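Local coordinates for vivid PAS protein VVD (Neurospora crassa, PDB 3D72) that probably senses blue light in circadian signalling, binding flavin-adenine dinucleotide in a LOV domain of the PAS fold, at residues I97-K102 against V110-V115. The protein carries 1 engineered substitution. Residues are numbered along the deposited sequence; the frame is centred on the assembly and turned at random.
Sequences INTMRK and VQVEVV. With FAD (flavin-adenine dinucleotide), chain C.
Thr99 and Val110 meet methyl to methyl, with Thr99 CG2 lying 3.8 Å from Val110 CG2 and also reaching CG1 of Val112. The first torsion of Thr99 (chi1 -71°) decides this: CG2 stands anti to the backbone N and faces the strand, while OG1 turns back along the helix to bond the carbonyl O of Asn95. The short axes approach to 8.9 Å and run at 160°, nearly antiparallel; after a short connection helix 94-106 (F-alpha in PAS nomenclature) is followed by strand 110-117 (G-beta), an outermost strand of the sheet in this chain.

Met100 can be followed outward between strand and cofactor. Its CB lies 4.0 Å from FAD C5', at the start of the ribityl chain's phosphate end. CG comes next, 3.9 Å from Val112 CG2. SD touches that same valine methyl on one contact and FAD C1' on another, the latter at 3.9 Å. A bend at the last torsion (chi3 -77°) then brings CE to 3.9 Å from FAD C4', and 4.3 Å from Val114 CG2. Val114 in turn puts CG1 against the flavin carbonyl O2, so both segments border the ribityl-flavin part of the pocket.

At the adenine end, the side-chain amide of Asn98 lies nearly flat over the face of the base, with CG 3.4 Å from FAD N7A and CB against the adenosine ribose; an alanine here would keep that CB but would probably leave this part of the adenine face without its flat polar cover.

Between helix and strand the touching groups are methyls, a methylene and a thioether, so the join rests on shape and apolar burial. Directional recognition of the cofactor comes instead from residues such as Asn72, Lys86 and Arg89, which hydrogen-bond FAD, whereas Met100 offers its ribityl chain a pliable, nonpolar wall.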
# COMPACT_ATOMS: atom_id res chain seq x y z
N ILE A 97 10.79 16.18 22.45
CA ILE A 97 11.91 15.42 21.92
C ILE A 97 12.09 14.12 22.69
O ILE A 97 12.35 13.07 22.09
CB ILE A 97 13.21 16.24 21.97
CG1 ILE A 97 13.03 17.51 21.14
CG2 ILE A 97 14.36 15.43 21.38
CD1 ILE A 97 14.19 18.46 21.15
N ASN A 98 11.91 14.17 23.98
CA ASN A 98 12.06 12.96 24.78
C ASN A 98 10.96 11.97 24.42
O ASN A 98 11.19 10.76 24.38
CB ASN A 98 12.03 13.28 26.27
CG ASN A 98 12.31 12.07 27.11
OD1 ASN A 98 13.33 11.40 26.94
ND2 ASN A 98 11.40 11.77 28.02
N THR A 99 9.76 12.48 24.15
CA THR A 99 8.64 11.63 23.78
C THR A 99 8.96 10.86 22.50
O THR A 99 8.70 9.66 22.40
CB THR A 99 7.35 12.45 23.58
OG1 THR A 99 6.89 12.92 24.84
CG2 THR A 99 6.26 11.60 22.93
N MET A 100 9.52 11.56 21.50
CA MET A 100 9.88 10.92 20.24
C MET A 100 10.97 9.89 20.46
O MET A 100 10.89 8.76 19.98
CB MET A 100 10.40 11.96 19.23
CG MET A 100 9.36 12.93 18.70
SD MET A 100 9.99 13.97 17.35
CE MET A 100 10.96 15.14 18.23
N ARG A 101 12.00 10.29 21.19
CA ARG A 101 13.13 9.42 21.46
C ARG A 101 12.72 8.11 22.12
O ARG A 101 13.13 7.03 21.68
CB ARG A 101 14.14 10.15 22.34
CG ARG A 101 15.54 9.59 22.26
CD ARG A 101 16.21 9.67 23.60
NE ARG A 101 15.27 9.32 24.66
CZ ARG A 101 15.62 9.02 25.91
NH1 ARG A 101 14.69 8.71 26.80
NH2 ARG A 101 16.90 9.02 26.25
N LYS A 102 11.90 8.19 23.16
CA LYS A 102 11.47 6.98 23.85
C LYS A 102 10.62 6.06 23.00
O LYS A 102 10.77 4.84 23.05
CB LYS A 102 10.75 7.34 25.16
CG LYS A 102 11.69 7.97 26.18
CD LYS A 102 11.06 8.10 27.55
CE LYS A 102 9.96 9.14 27.57
NZ LYS A 102 9.41 9.32 28.95
N VAL A 110 4.08 6.81 17.54
CA VAL A 110 3.98 8.10 18.22
C VAL A 110 3.56 9.19 17.25
O VAL A 110 3.84 9.13 16.05
CB VAL A 110 5.33 8.47 18.89
CG1 VAL A 110 6.37 8.78 17.84
CG2 VAL A 110 5.14 9.64 19.84
N GLN A 111 2.88 10.20 17.78
CA GLN A 111 2.41 11.31 16.98
C GLN A 111 2.63 12.56 17.82
O GLN A 111 2.21 12.61 18.97
CB GLN A 111 0.93 11.10 16.67
CG GLN A 111 0.38 11.89 15.51
CD GLN A 111 -0.95 11.33 15.04
OE1 GLN A 111 -1.06 10.77 13.94
NE2 GLN A 111 -1.98 11.47 15.88
N VAL A 112 3.32 13.54 17.25
CA VAL A 112 3.60 14.78 17.97
C VAL A 112 3.62 15.99 17.06
O VAL A 112 3.62 15.87 15.85
CB VAL A 112 4.98 14.71 18.68
CG1 VAL A 112 5.06 13.49 19.58
CG2 VAL A 112 6.10 14.70 17.65
N GLU A 113 3.59 17.17 17.68
CA GLU A 113 3.71 18.41 16.93
C GLU A 113 5.07 18.92 17.38
O GLU A 113 5.34 19.03 18.58
CB GLU A 113 2.63 19.42 17.31
CG GLU A 113 1.27 19.13 16.72
CD GLU A 113 0.45 20.39 16.59
OE1 GLU A 113 0.51 21.22 17.52
OE2 GLU A 113 -0.24 20.56 15.56
N VAL A 114 5.95 19.20 16.43
CA VAL A 114 7.28 19.67 16.77
C VAL A 114 7.67 20.86 15.91
O VAL A 114 7.39 20.90 14.72
CB VAL A 114 8.34 18.54 16.60
CG1 VAL A 114 8.39 18.07 15.16
CG2 VAL A 114 9.71 19.03 17.04
N VAL A 115 8.32 21.84 16.53
CA VAL A 115 8.76 23.00 15.79
C VAL A 115 9.94 22.59 14.93
O VAL A 115 10.90 22.00 15.42
CB VAL A 115 9.19 24.14 16.74
CG1 VAL A 115 9.82 25.27 15.94
CG2 VAL A 115 7.97 24.66 17.50
PA FAD C . 18.10 13.49 22.17
O1A FAD C . 19.11 14.13 21.27
O2A FAD C . 18.59 12.51 23.16
O5B FAD C . 17.29 14.65 22.89
C5B FAD C . 16.25 14.41 23.86
C4B FAD C . 15.92 15.74 24.51
O4B FAD C . 14.92 15.48 25.52
C3B FAD C . 17.10 16.45 25.20
O3B FAD C . 17.31 17.78 24.79
C2B FAD C . 16.82 16.34 26.70
O2B FAD C . 17.16 17.43 27.51
C1B FAD C . 15.35 15.95 26.81
N9A FAD C . 15.08 14.87 27.74
C8A FAD C . 15.56 13.59 27.71
N7A FAD C . 15.16 12.83 28.70
C5A FAD C . 14.37 13.68 29.45
C6A FAD C . 13.62 13.47 30.67
N6A FAD C . 13.62 12.29 31.29
N1A FAD C . 12.92 14.52 31.18
C2A FAD C . 12.94 15.71 30.52
N3A FAD C . 13.59 16.02 29.37
C4A FAD C . 14.31 14.92 28.89
N1 FAD C . 12.25 15.02 14.10
C2 FAD C . 11.89 16.24 13.62
O2 FAD C . 12.11 17.29 14.24
N3 FAD C . 11.22 16.32 12.39
C4 FAD C . 10.91 15.23 11.57
O4 FAD C . 10.30 15.42 10.49
C4X FAD C . 11.27 13.97 12.08
N5 FAD C . 11.00 12.82 11.31
C5X FAD C . 11.38 11.60 11.83
C6 FAD C . 11.12 10.42 11.07
C7 FAD C . 11.50 9.17 11.50
C7M FAD C . 11.14 7.97 10.62
C8 FAD C . 12.21 9.03 12.72
C8M FAD C . 12.68 7.69 13.24
C9 FAD C . 12.49 10.20 13.51
C9A FAD C . 12.09 11.48 13.09
N10 FAD C . 12.34 12.69 13.86
C10 FAD C . 11.98 13.91 13.33
C1' FAD C . 13.00 12.66 15.20
C2' FAD C . 14.50 12.67 15.33
O2' FAD C . 15.06 11.88 14.28
C3' FAD C . 14.84 12.16 16.75
O3' FAD C . 14.34 10.82 16.88
C4' FAD C . 14.21 13.04 17.88
O4' FAD C . 14.79 14.33 17.85
C5' FAD C . 14.39 12.43 19.29
O5' FAD C . 15.61 11.69 19.39
P FAD C . 17.01 12.39 19.68
O1P FAD C . 18.03 11.39 19.34
O2P FAD C . 17.11 13.69 18.98
O3P FAD C . 17.08 12.67 21.26